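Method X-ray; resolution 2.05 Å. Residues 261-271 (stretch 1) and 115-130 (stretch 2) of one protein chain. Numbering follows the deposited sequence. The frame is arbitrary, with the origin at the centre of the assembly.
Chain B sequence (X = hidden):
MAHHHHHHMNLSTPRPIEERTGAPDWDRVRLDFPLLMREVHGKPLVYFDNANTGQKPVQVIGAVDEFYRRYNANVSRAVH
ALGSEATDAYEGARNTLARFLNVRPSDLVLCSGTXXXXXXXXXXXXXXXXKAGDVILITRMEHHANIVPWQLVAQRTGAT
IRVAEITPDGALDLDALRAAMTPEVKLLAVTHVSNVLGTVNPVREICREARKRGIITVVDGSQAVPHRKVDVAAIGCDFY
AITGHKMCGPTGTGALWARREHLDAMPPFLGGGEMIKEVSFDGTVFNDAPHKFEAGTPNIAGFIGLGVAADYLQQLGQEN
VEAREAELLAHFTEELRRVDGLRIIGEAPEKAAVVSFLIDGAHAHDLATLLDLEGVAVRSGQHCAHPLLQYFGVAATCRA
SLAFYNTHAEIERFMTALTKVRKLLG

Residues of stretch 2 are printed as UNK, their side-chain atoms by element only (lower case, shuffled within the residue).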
# COMPACT_ATOMS: atom_id res chain seq x y z
N GLU B 261 -11.87 -4.55 -21.48
CA GLU B 261 -13.31 -4.77 -21.34
C GLU B 261 -13.70 -5.06 -19.90
O GLU B 261 -14.79 -4.67 -19.46
CB GLU B 261 -13.77 -5.92 -22.25
CG GLU B 261 -13.19 -7.27 -21.86
CD GLU B 261 -13.78 -8.43 -22.64
OE1 GLU B 261 -14.97 -8.35 -23.03
OE2 GLU B 261 -13.05 -9.42 -22.86
N HIS B 262 -12.84 -5.73 -19.14
CA HIS B 262 -13.15 -6.01 -17.74
C HIS B 262 -12.99 -4.76 -16.89
O HIS B 262 -13.84 -4.47 -16.03
CB HIS B 262 -12.25 -7.13 -17.21
CG HIS B 262 -12.43 -8.43 -17.93
ND1 HIS B 262 -13.62 -8.78 -18.53
CD2 HIS B 262 -11.57 -9.45 -18.16
CE1 HIS B 262 -13.48 -9.97 -19.10
NE2 HIS B 262 -12.25 -10.40 -18.89
N LEU B 263 -11.92 -4.00 -17.10
CA LEU B 263 -11.72 -2.81 -16.29
C LEU B 263 -12.87 -1.82 -16.47
O LEU B 263 -13.27 -1.14 -15.52
CB LEU B 263 -10.39 -2.14 -16.62
CG LEU B 263 -9.10 -2.87 -16.23
CD1 LEU B 263 -7.92 -2.22 -16.93
CD2 LEU B 263 -8.90 -2.86 -14.72
N ASP B 264 -13.42 -1.74 -17.68
CA ASP B 264 -14.53 -0.81 -17.89
C ASP B 264 -15.81 -1.30 -17.23
O ASP B 264 -16.55 -0.51 -16.63
CB ASP B 264 -14.74 -0.56 -19.38
CG ASP B 264 -13.60 0.22 -20.02
OD1 ASP B 264 -12.83 0.87 -19.28
OD2 ASP B 264 -13.48 0.20 -21.26
N ALA B 265 -16.09 -2.61 -17.30
CA ALA B 265 -17.33 -3.15 -16.76
C ALA B 265 -17.32 -3.27 -15.24
O ALA B 265 -18.38 -3.23 -14.61
CB ALA B 265 -17.63 -4.51 -17.39
N MET B 266 -16.14 -3.45 -14.63
CA MET B 266 -16.07 -3.70 -13.19
C MET B 266 -16.42 -2.43 -12.41
O MET B 266 -15.95 -1.34 -12.74
CB MET B 266 -14.66 -4.14 -12.80
CG MET B 266 -14.33 -5.60 -13.14
SD MET B 266 -12.54 -5.92 -13.12
CE MET B 266 -12.07 -5.47 -11.46
N PRO B 267 -17.19 -2.56 -11.33
CA PRO B 267 -17.46 -1.39 -10.47
C PRO B 267 -16.23 -1.04 -9.65
O PRO B 267 -15.35 -1.88 -9.43
CB PRO B 267 -18.60 -1.88 -9.57
CG PRO B 267 -18.37 -3.37 -9.49
CD PRO B 267 -17.90 -3.76 -10.86
N PRO B 268 -16.12 0.21 -9.19
CA PRO B 268 -14.97 0.57 -8.36
C PRO B 268 -14.93 -0.27 -7.10
O PRO B 268 -15.95 -0.79 -6.63
CB PRO B 268 -15.21 2.06 -8.04
CG PRO B 268 -16.60 2.37 -8.47
CD PRO B 268 -17.00 1.35 -9.49
N PHE B 269 -13.72 -0.42 -6.56
CA PHE B 269 -13.50 -1.18 -5.34
C PHE B 269 -13.30 -0.21 -4.18
O PHE B 269 -14.25 0.08 -3.44
CB PHE B 269 -12.29 -2.12 -5.50
CG PHE B 269 -12.05 -2.99 -4.30
CD1 PHE B 269 -13.09 -3.37 -3.48
CD2 PHE B 269 -10.77 -3.42 -3.99
CE1 PHE B 269 -12.87 -4.15 -2.37
CE2 PHE B 269 -10.54 -4.21 -2.88
CZ PHE B 269 -11.59 -4.58 -2.07
N LEU B 270 -12.09 0.31 -4.00
CA LEU B 270 -11.90 1.34 -2.99
C LEU B 270 -12.39 2.68 -3.52
O LEU B 270 -12.17 3.02 -4.69
CB LEU B 270 -10.43 1.44 -2.57
CG LEU B 270 -9.96 0.56 -1.40
CD1 LEU B 270 -10.38 -0.87 -1.56
CD2 LEU B 270 -8.45 0.63 -1.19
N GLY B 271 -13.07 3.43 -2.66
CA GLY B 271 -13.55 4.76 -2.99
C GLY B 271 -12.74 5.84 -2.29
O GLY B 271 -12.25 5.64 -1.17
N UNK B 115 -1.36 -9.62 -3.56
CA UNK B 115 -2.51 -9.91 -2.72
C UNK B 115 -3.64 -8.93 -2.99
O UNK B 115 -4.79 -9.32 -3.21
c UNK B 115 -2.09 -9.88 -1.26
c UNK B 115 -3.27 -10.25 -0.37
o UNK B 115 -1.02 -10.81 -1.05
N UNK B 116 -3.32 -7.63 -3.01
CA UNK B 116 -4.34 -6.63 -3.32
C UNK B 116 -4.86 -6.81 -4.74
O UNK B 116 -6.08 -6.72 -4.98
c UNK B 116 -3.79 -5.21 -3.13
c UNK B 116 -6.83 -2.19 -3.40
c UNK B 116 -5.31 -3.49 -2.10
c UNK B 116 -5.40 -3.79 -4.45
c UNK B 116 -6.39 -2.83 -4.54
c UNK B 116 -4.85 -4.14 -3.23
c UNK B 116 -6.29 -2.52 -2.18
N UNK B 117 -3.96 -7.01 -5.70
CA UNK B 117 -4.37 -7.22 -7.09
C UNK B 117 -5.44 -8.31 -7.22
O UNK B 117 -6.44 -8.13 -7.92
c UNK B 117 -3.15 -7.58 -7.94
N UNK B 118 -5.23 -9.46 -6.56
CA UNK B 118 -6.19 -10.55 -6.70
C UNK B 118 -7.50 -10.21 -5.99
O UNK B 118 -8.59 -10.48 -6.50
c UNK B 118 -3.76 -13.64 -6.67
c UNK B 118 -4.44 -12.33 -7.11
c UNK B 118 -6.65 -12.98 -6.14
c UNK B 118 -5.59 -11.88 -6.19
N UNK B 119 -7.42 -9.58 -4.82
CA UNK B 119 -8.63 -9.21 -4.08
C UNK B 119 -9.48 -8.22 -4.87
O UNK B 119 -10.71 -8.23 -4.77
c UNK B 119 -8.01 -9.69 -1.68
c UNK B 119 -8.25 -8.63 -2.72
n UNK B 119 -6.74 -10.09 -1.51
o UNK B 119 -8.94 -10.15 -1.01
N UNK B 120 -8.84 -7.33 -5.64
CA UNK B 120 -9.60 -6.43 -6.51
C UNK B 120 -10.43 -7.23 -7.51
O UNK B 120 -11.60 -6.91 -7.75
c UNK B 120 -8.66 -5.46 -7.22
c UNK B 120 -8.17 -3.52 -8.73
c UNK B 120 -10.49 -3.86 -7.91
c UNK B 120 -9.21 -4.56 -8.33
N UNK B 121 -9.83 -8.26 -8.12
CA UNK B 121 -10.59 -9.16 -8.97
C UNK B 121 -11.73 -9.80 -8.18
O UNK B 121 -12.88 -9.85 -8.64
c UNK B 121 -10.47 -11.11 -10.56
c UNK B 121 -8.48 -9.58 -10.29
c UNK B 121 -9.67 -10.23 -9.59
N UNK B 122 -11.43 -10.30 -6.98
CA UNK B 122 -12.44 -11.00 -6.19
C UNK B 122 -13.62 -10.10 -5.87
O UNK B 122 -14.78 -10.50 -6.01
c UNK B 122 -11.83 -11.54 -4.90
N UNK B 123 -13.35 -8.86 -5.45
CA UNK B 123 -14.41 -7.97 -5.00
C UNK B 123 -15.15 -7.30 -6.15
O UNK B 123 -16.37 -7.10 -6.07
c UNK B 123 -14.74 -7.32 -0.38
c UNK B 123 -13.85 -6.91 -4.07
o UNK B 123 -13.59 -8.38 1.43
c UNK B 123 -13.78 -7.32 -2.60
c UNK B 123 -13.65 -8.03 0.10
c UNK B 123 -12.63 -8.40 -0.77
c UNK B 123 -14.79 -6.96 -1.72
c UNK B 123 -12.69 -8.03 -2.11
N UNK B 124 -14.45 -6.91 -7.22
CA UNK B 124 -15.10 -6.12 -8.26
C UNK B 124 -15.46 -6.91 -9.52
O UNK B 124 -16.32 -6.46 -10.28
o UNK B 124 -14.27 -3.93 -7.64
c UNK B 124 -14.23 -4.92 -8.65
N UNK B 125 -14.85 -8.08 -9.74
CA UNK B 125 -15.31 -8.95 -10.82
C UNK B 125 -16.24 -10.05 -10.31
O UNK B 125 -17.39 -10.13 -10.74
c UNK B 125 -15.46 -11.47 -14.52
c UNK B 125 -15.05 -9.09 -14.69
c UNK B 125 -14.63 -10.57 -12.59
c UNK B 125 -15.91 -11.54 -15.84
c UNK B 125 -14.84 -11.91 -12.43
c UNK B 125 -15.03 -10.26 -13.93
c UNK B 125 -14.13 -9.60 -11.57
c UNK B 125 -15.93 -10.37 -16.55
c UNK B 125 -15.51 -9.15 -15.99
n UNK B 125 -15.34 -12.46 -13.58
N UNK B 126 -15.76 -10.89 -9.39
CA UNK B 126 -16.48 -12.10 -9.01
C UNK B 126 -17.65 -11.79 -8.08
O UNK B 126 -18.76 -12.29 -8.28
c UNK B 126 -15.53 -13.11 -8.35
N UNK B 127 -17.42 -10.98 -7.04
CA UNK B 127 -18.49 -10.71 -6.07
C UNK B 127 -19.77 -10.21 -6.72
O UNK B 127 -20.84 -10.76 -6.39
c UNK B 127 -18.29 -11.51 -3.25
c UNK B 127 -17.97 -9.75 -5.00
c UNK B 127 -17.51 -9.22 -2.61
c UNK B 127 -18.39 -10.03 -3.56
N UNK B 128 -19.76 -9.24 -7.64
CA UNK B 128 -21.03 -8.84 -8.26
C UNK B 128 -21.56 -9.81 -9.31
O UNK B 128 -22.70 -9.62 -9.75
c UNK B 128 -20.68 -7.48 -8.91
c UNK B 128 -18.67 -8.34 -8.03
c UNK B 128 -19.37 -7.04 -8.27
N UNK B 129 -20.81 -10.84 -9.70
CA UNK B 129 -21.22 -11.70 -10.81
C UNK B 129 -21.58 -13.12 -10.42
O UNK B 129 -22.52 -13.69 -10.99
n UNK B 129 -19.26 -9.65 -16.14
c UNK B 129 -20.11 -11.73 -11.88
n UNK B 129 -18.51 -7.51 -15.76
c UNK B 129 -18.71 -10.38 -13.48
c UNK B 129 -19.96 -10.41 -12.62
c UNK B 129 -18.75 -8.73 -15.32
n UNK B 129 -18.47 -9.05 -14.06
N UNK B 130 -20.86 -13.74 -9.48
CA UNK B 130 -21.07 -15.17 -9.26
C UNK B 130 -22.31 -15.41 -8.41
O UNK B 130 -22.69 -14.59 -7.57
c UNK B 130 -19.86 -15.80 -8.58
c UNK B 130 -18.53 -15.66 -9.33
c UNK B 130 -18.70 -16.06 -10.80
c UNK B 130 -17.48 -16.51 -8.65

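Position 115 carries three side-chain atoms, a first carbon bearing one oxygen and one carbon, and lies out of reach of stretch 1; this is threonine, T115. At position 116 a single carbon leads into a ring of six carbons with no heteroatom, hence phenylalanine. The CZ atom of F116 lies 3.9 Å from CD2 of L270, which sits at the ring edge, and 4.2 Å from CD2 of F269. Position 117 has one carbon and is alanine, A117. Position 118 has four carbons, forked at the first with one arm two carbons long, which defines isoleucine, I118; neither residue reaches the other stretch.

Position 119 shows two carbons, the second carrying one oxygen and one nitrogen, so it is asparagine. Its amide turns back along its own helix, where ND2 of N119 donates to O of T115 at 2.7 Å. Position 120 has four carbons forked at the second, a leucine; with chi1 t, its CA-to-CB bond points sideways and the end of the side chain comes nearer to stretch 1, with CD1 of L120 3.5 Å from CB of F269 and 4.2 Å from CE of M266. Three carbons forked at the first make position 121 valine, V121, which points away, and the lone carbon of position 122 makes it alanine, A122.

Position 123 has one carbon, then a six-carbon ring bearing an oxygen: tyrosine. The rings of Y123 and F269 form an offset stack, centroids 4.7 Å apart and planes at 28°, and CB of Y123 lies over the F269 face, 3.8 Å from the ring centroid. Position 124 has only a carbon and an oxygen, the mark of serine. OG of S124 donates a hydrogen bond of 2.9 Å to O of P267, while its CB lies 3.6 Å from CE of M266.

Position 125 holds one carbon followed by fused five- and six-membered rings with eight carbons and one nitrogen, which is tryptophan. CG of M266 meets the edge of the W125 ring, 3.9 Å from CE3, and ND1 of H262 approaches CZ3 of W125 to 3.2 Å in an oblique pairing. Position 126, one carbon, is alanine, A126; position 127, four carbons forked at the second, is leucine, L127. Neither touches stretch 1. At position 128 three carbons close onto the backbone nitrogen, giving proline, and CG of P128 lies 4.0 Å from CG of P267. Three carbons, a nitrogen and a carbon carrying two more nitrogens identify position 129 as arginine; NH2 of R129 is 3.5 Å from CB of A265. Position 130, four carbons forked at the second, is leucine, L130, beyond contact.

The contact is largely apolar and centres on M266 and F269, both pointing toward the helix. The two stretches come closest in CA position at CA of M266 and CA of S124, 5.6 Å apart, where the methionine packs against CB of S124 and the serine hydroxyl bonds the carbonyl of P267. Aromatic packing extends this centre along the helix.

Stretch 2 115-130: TFAINLVAYSWALPRL
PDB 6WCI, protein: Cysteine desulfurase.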